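Local coordinates for putative surface-anchored fimbrial subunit (Corynebacterium diphtheriae, PDB 3HTL), which probably forms the shaft of a surface-anchored pilus as its repeating backbone subunit, a calcium-binding chain of beta-rich domains, at residues 303-308 and 370-375; 3-8 and 94-99. One frame throughout, in Å; residues are numbered along the deposited sequence.

In the fold
Both contacts join antiparallel strands, but at distant places in an elongated chain: their centres lie 55 Å apart on opposite sides of the chain's centre, and no structural element is common to the two. Contact 1, between strands 302-315 and 361-375, is largely buried and rests on polar means, backbone bonds and a serine-threonine hydroxyl pair; the Thr-371 side chain is about 11 Å from the bound calcium ion. Contact 2, where the start of strand 5-13 pairs with the end of strand 88-94 and meets the turn into 97-103, is partly exposed and belongs to the N-terminal domain. A single backbone pair holds it, with leucine, isoleucine and tyrosine packed on the inner side and an arginine laid along the surface.

Contact 1. Residues 303-308 and 370-375; sequences SSKFGQ and GTLQLE
Leu-372 and Ser-303 form a hydrogen-bonded antiparallel pair: Ser-303 N reaches Leu-372 O at 2.9 Å, and Leu-372 N returns to Ser-303 O at 2.8 Å. Their side chains stand on the same face; Leu-372 CB lies 3.7 Å from Ser-303 O, and Lys-305 CE comes 4.4 Å from the same CB. On that face Lys-305 bends at chi2 (-64°) and runs back along its own strand, where NZ gives a hydrogen bond to Ser-303 OG at 2.8 Å and another to Thr-420 O; Ser-303 OG is also bonded to Asp-270. Two hydrogen bonds thus hold the ammonium, while Lys-305 N meets Gly-370 O at 2.8 Å. On the opposite face, Ser-304 and Thr-371 form a non-hydrogen-bonded backbone pair whose hydroxyls share a hydrogen bond, OG to OG1 at 2.9 Å; His-368 is a further partner of Thr-371 OG1. Strand 302-315 continues the sheet on its other side through backbone bonds of Ser-304 to Leu-269 in strand 268-276, while strand 378-383 touches Leu-372 through Met-379 and Lys-305 through Tyr-381.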
loop_
_atom_site.group_PDB
_atom_site.type_symbol
_atom_site.label_atom_id
_atom_site.label_comp_id
_atom_site.label_asym_id
_atom_site.label_seq_id
_atom_site.Cartn_x
_atom_site.Cartn_y
_atom_site.Cartn_z
ATOM N N SER A 303 4.116 -9.757 2.264
ATOM C CA SER A 303 3.311 -10.892 2.739
ATOM C C SER A 303 4.040 -11.754 3.796
ATOM O O SER A 303 5.073 -12.373 3.535
ATOM C CB SER A 303 2.900 -11.737 1.539
ATOM O OG SER A 303 2.076 -12.807 1.932
ATOM N N SER A 304 3.498 -11.783 5.005
ATOM C CA SER A 304 4.090 -12.574 6.063
ATOM C C SER A 304 3.271 -13.882 6.183
ATOM O O SER A 304 2.026 -13.845 6.198
ATOM C CB SER A 304 4.102 -11.766 7.350
ATOM O OG SER A 304 4.884 -10.587 7.207
ATOM N N LYS A 305 3.976 -14.996 6.241
ATOM C CA LYS A 305 3.380 -16.340 6.146
ATOM C C LYS A 305 3.243 -16.967 7.535
ATOM O O LYS A 305 4.183 -16.986 8.316
ATOM C CB LYS A 305 4.234 -17.235 5.234
ATOM C CG LYS A 305 4.714 -16.573 3.965
ATOM C CD LYS A 305 3.555 -16.178 3.050
ATOM C CE LYS A 305 4.063 -15.714 1.707
ATOM N NZ LYS A 305 3.010 -15.184 0.831
ATOM N N PHE A 306 2.056 -17.496 7.818
ATOM C CA PHE A 306 1.734 -18.072 9.125
ATOM C C PHE A 306 1.430 -19.552 9.023
ATOM O O PHE A 306 1.070 -20.064 7.962
ATOM C CB PHE A 306 0.549 -17.313 9.732
ATOM C CG PHE A 306 0.931 -15.992 10.348
ATOM C CD1 PHE A 306 1.255 -14.900 9.541
ATOM C CD2 PHE A 306 1.016 -15.870 11.726
ATOM C CE1 PHE A 306 1.631 -13.671 10.125
ATOM C CE2 PHE A 306 1.371 -14.655 12.314
ATOM C CZ PHE A 306 1.676 -13.561 11.508
ATOM N N GLY A 307 1.649 -20.241 10.137
ATOM C CA GLY A 307 1.503 -21.660 10.236
ATOM C C GLY A 307 0.804 -22.046 11.537
ATOM O O GLY A 307 0.745 -21.274 12.517
ATOM N N GLN A 308 0.278 -23.261 11.525
ATOM C CA GLN A 308 -0.475 -23.817 12.637
ATOM C C GLN A 308 -0.113 -25.297 12.799
ATOM O O GLN A 308 -0.069 -26.048 11.832
ATOM C CB GLN A 308 -1.968 -23.623 12.330
ATOM C CG GLN A 308 -2.939 -24.233 13.257
ATOM C CD GLN A 308 -4.357 -23.899 12.849
ATOM O OE1 GLN A 308 -4.990 -24.621 12.072
ATOM N NE2 GLN A 308 -4.864 -22.803 13.373
ATOM N N GLY A 370 7.823 -16.474 8.317
ATOM C CA GLY A 370 8.702 -15.579 7.579
ATOM C C GLY A 370 7.894 -14.647 6.691
ATOM O O GLY A 370 6.661 -14.595 6.780
ATOM N N THR A 371 8.598 -13.892 5.853
ATOM C CA THR A 371 8.030 -12.760 5.126
ATOM C C THR A 371 8.614 -12.660 3.751
ATOM O O THR A 371 9.834 -12.780 3.560
ATOM C CB THR A 371 8.298 -11.433 5.890
ATOM O OG1 THR A 371 7.677 -11.491 7.180
ATOM C CG2 THR A 371 7.805 -10.215 5.103
ATOM N N LEU A 372 7.735 -12.421 2.799
ATOM C CA LEU A 372 8.092 -12.112 1.414
ATOM C C LEU A 372 7.956 -10.603 1.220
ATOM O O LEU A 372 6.899 -10.043 1.468
ATOM C CB LEU A 372 7.122 -12.833 0.489
ATOM C CG LEU A 372 7.268 -12.653 -1.011
ATOM C CD1 LEU A 372 8.618 -13.203 -1.527
ATOM C CD2 LEU A 372 6.057 -13.259 -1.737
ATOM N N GLN A 373 9.023 -9.962 0.740
ATOM C CA GLN A 373 9.045 -8.537 0.520
ATOM C C GLN A 373 10.174 -8.204 -0.472
ATOM O O GLN A 373 11.033 -9.040 -0.771
ATOM C CB GLN A 373 9.268 -7.782 1.839
ATOM C CG GLN A 373 10.586 -8.049 2.504
ATOM C CD GLN A 373 10.734 -7.360 3.824
ATOM O OE1 GLN A 373 9.740 -7.043 4.499
ATOM N NE2 GLN A 373 11.980 -7.076 4.189
ATOM N N LEU A 374 10.169 -6.973 -0.948
ATOM C CA LEU A 374 11.131 -6.525 -1.936
ATOM C C LEU A 374 12.467 -6.238 -1.250
ATOM O O LEU A 374 12.512 -5.557 -0.221
ATOM C CB LEU A 374 10.559 -5.272 -2.620
ATOM C CG LEU A 374 10.956 -4.932 -4.029
ATOM C CD1 LEU A 374 10.610 -6.065 -4.979
ATOM C CD2 LEU A 374 10.286 -3.590 -4.390
ATOM N N GLU A 375 13.557 -6.782 -1.782
ATOM C CA GLU A 375 14.895 -6.517 -1.223
ATOM C C GLU A 375 15.814 -6.182 -2.367
ATOM O O GLU A 375 15.847 -6.910 -3.371
ATOM C CB GLU A 375 15.482 -7.703 -0.449
ATOM C CG GLU A 375 14.514 -8.458 0.472
ATOM C CD GLU A 375 14.423 -7.934 1.886
ATOM O OE1 GLU A 375 14.103 -6.725 2.111
ATOM O OE2 GLU A 375 14.627 -8.773 2.792
#

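Contact 2. Residues 3-8 and 94-99; sequences ERTSIA and LTPALY
Thr-5 and Leu-94 share two backbone hydrogen bonds, Thr-5 N to Leu-94 O at 2.8 Å and Leu-94 N to Thr-5 O at 2.9 Å, as an antiparallel hydrogen-bonded pair. The threonine hydroxyl sits between its own backbone N and carbonyl carbon (chi1 63°), from where OG1 adds a weak bond to the same Leu-94 O at 3.0 Å, so one carbonyl takes two donors from one residue. Within residues 94-99 a further hydrogen bond, Tyr-99 OH to Thr-95 O at 2.7 Å, lies in the carbonyl plane, and Arg-43 also bonds to the phenol oxygen. Apolar contacts fill the inner side. Ile-7 CD1 touches Leu-94 CD1 at 3.9 Å, the two side chains crossing at about a right angle, and reaches Tyr-99 CD2 at 3.7 Å obliquely. Toward solvent, Arg-4 lies alongside Thr-95: the Leu-94 to Thr-95 peptide lies over one guanidinium face, near its rim, NH1 and NH2 both lie 3.4 Å from Thr-95 CG2, and NE is hydrogen-bonded to Asn-93 OD1. Pro-96 CD packs on Glu-3 O. Strand 5-13, paired with 88-94 and 131-143, thereby meets the turn into strand 97-103 in the beta-sandwich expected of the pilin D1 domain.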
loop_
_atom_site.group_PDB
_atom_site.type_symbol
_atom_site.label_atom_id
_atom_site.label_comp_id
_atom_site.label_asym_id
_atom_site.label_seq_id
_atom_site.Cartn_x
_atom_site.Cartn_y
_atom_site.Cartn_z
ATOM N N GLU A 3 -18.430 24.445 -38.888
ATOM C CA GLU A 3 -17.331 23.434 -38.983
ATOM C C GLU A 3 -17.052 22.852 -37.592
ATOM O O GLU A 3 -16.876 23.592 -36.617
ATOM C CB GLU A 3 -16.058 24.066 -39.561
ATOM C CG GLU A 3 -16.020 24.168 -41.091
ATOM C CD GLU A 3 -15.448 22.927 -41.778
ATOM O OE1 GLU A 3 -15.225 21.896 -41.103
ATOM O OE2 GLU A 3 -15.228 22.987 -43.010
ATOM N N ARG A 4 -17.010 21.527 -37.505
ATOM C CA ARG A 4 -16.768 20.856 -36.229
ATOM C C ARG A 4 -15.266 20.832 -35.954
ATOM O O ARG A 4 -14.460 20.753 -36.875
ATOM C CB ARG A 4 -17.343 19.431 -36.247
ATOM C CG ARG A 4 -18.828 19.361 -36.686
ATOM C CD ARG A 4 -19.756 20.281 -35.852
ATOM N NE ARG A 4 -19.910 19.824 -34.471
ATOM C CZ ARG A 4 -20.605 20.464 -33.523
ATOM N NH1 ARG A 4 -21.214 21.615 -33.785
ATOM N NH2 ARG A 4 -20.690 19.951 -32.299
ATOM N N THR A 5 -14.896 20.925 -34.683
ATOM C CA THR A 5 -13.497 20.924 -34.299
ATOM C C THR A 5 -13.222 19.686 -33.436
ATOM O O THR A 5 -14.138 18.957 -33.057
ATOM C CB THR A 5 -13.132 22.216 -33.557
ATOM O OG1 THR A 5 -13.891 22.311 -32.336
ATOM C CG2 THR A 5 -13.421 23.458 -34.438
ATOM N N SER A 6 -11.947 19.434 -33.174
ATOM C CA SER A 6 -11.561 18.378 -32.229
ATOM C C SER A 6 -10.327 18.804 -31.450
ATOM O O SER A 6 -9.532 19.594 -31.934
ATOM C CB SER A 6 -11.383 17.037 -32.942
ATOM O OG SER A 6 -10.208 16.967 -33.741
ATOM N N ILE A 7 -10.204 18.320 -30.208
ATOM C CA ILE A 7 -9.013 18.553 -29.391
ATOM C C ILE A 7 -8.460 17.175 -29.015
ATOM O O ILE A 7 -9.144 16.400 -28.360
ATOM C CB ILE A 7 -9.327 19.393 -28.141
ATOM C CG1 ILE A 7 -9.608 20.862 -28.528
ATOM C CG2 ILE A 7 -8.172 19.350 -27.128
ATOM C CD1 ILE A 7 -10.315 21.639 -27.420
ATOM N N ALA A 8 -7.266 16.859 -29.510
ATOM C CA ALA A 8 -6.539 15.631 -29.132
ATOM C C ALA A 8 -5.508 15.940 -28.056
ATOM O O ALA A 8 -4.565 16.734 -28.284
ATOM C CB ALA A 8 -5.872 15.014 -30.372
ATOM N N LEU A 94 -16.678 19.001 -31.722
ATOM C CA LEU A 94 -16.804 20.143 -30.829
ATOM C C LEU A 94 -17.202 21.375 -31.629
ATOM O O LEU A 94 -16.762 21.565 -32.763
ATOM C CB LEU A 94 -15.475 20.425 -30.122
ATOM C CG LEU A 94 -14.863 19.314 -29.252
ATOM C CD1 LEU A 94 -13.461 19.740 -28.758
ATOM C CD2 LEU A 94 -15.793 18.972 -28.079
ATOM N N THR A 95 -18.017 22.223 -31.016
ATOM C CA THR A 95 -18.410 23.483 -31.630
ATOM C C THR A 95 -17.255 24.442 -31.370
ATOM O O THR A 95 -16.569 24.306 -30.366
ATOM C CB THR A 95 -19.674 24.051 -30.991
ATOM O OG1 THR A 95 -19.339 24.674 -29.749
ATOM C CG2 THR A 95 -20.686 22.951 -30.733
ATOM N N PRO A 96 -17.027 25.407 -32.269
ATOM C CA PRO A 96 -15.941 26.346 -31.998
ATOM C C PRO A 96 -16.103 27.099 -30.680
ATOM O O PRO A 96 -17.156 27.678 -30.422
ATOM C CB PRO A 96 -16.011 27.303 -33.195
ATOM C CG PRO A 96 -16.491 26.448 -34.297
ATOM C CD PRO A 96 -17.536 25.550 -33.647
ATOM N N ALA A 97 -15.063 27.093 -29.854
ATOM C CA ALA A 97 -15.104 27.743 -28.550
ATOM C C ALA A 97 -13.702 27.826 -27.943
ATOM O O ALA A 97 -12.741 27.298 -28.516
ATOM C CB ALA A 97 -16.018 26.955 -27.622
ATOM N N LEU A 98 -13.597 28.517 -26.811
ATOM C CA LEU A 98 -12.445 28.410 -25.935
ATOM C C LEU A 98 -12.694 27.254 -24.961
ATOM O O LEU A 98 -13.765 27.169 -24.355
ATOM C CB LEU A 98 -12.208 29.697 -25.164
ATOM C CG LEU A 98 -10.941 29.765 -24.309
ATOM C CD1 LEU A 98 -9.676 29.637 -25.138
ATOM C CD2 LEU A 98 -10.891 31.052 -23.501
ATOM N N TYR A 99 -11.708 26.353 -24.838
ATOM C CA TYR A 99 -11.820 25.196 -23.934
ATOM C C TYR A 99 -10.753 25.203 -22.858
ATOM O O TYR A 99 -9.686 25.835 -23.003
ATOM C CB TYR A 99 -11.771 23.883 -24.726
ATOM C CG TYR A 99 -12.981 23.686 -25.607
ATOM C CD1 TYR A 99 -14.142 23.097 -25.102
ATOM C CD2 TYR A 99 -12.989 24.126 -26.932
ATOM C CE1 TYR A 99 -15.247 22.907 -25.882
ATOM C CE2 TYR A 99 -14.122 23.946 -27.743
ATOM C CZ TYR A 99 -15.246 23.339 -27.205
ATOM O OH TYR A 99 -16.377 23.157 -27.971
#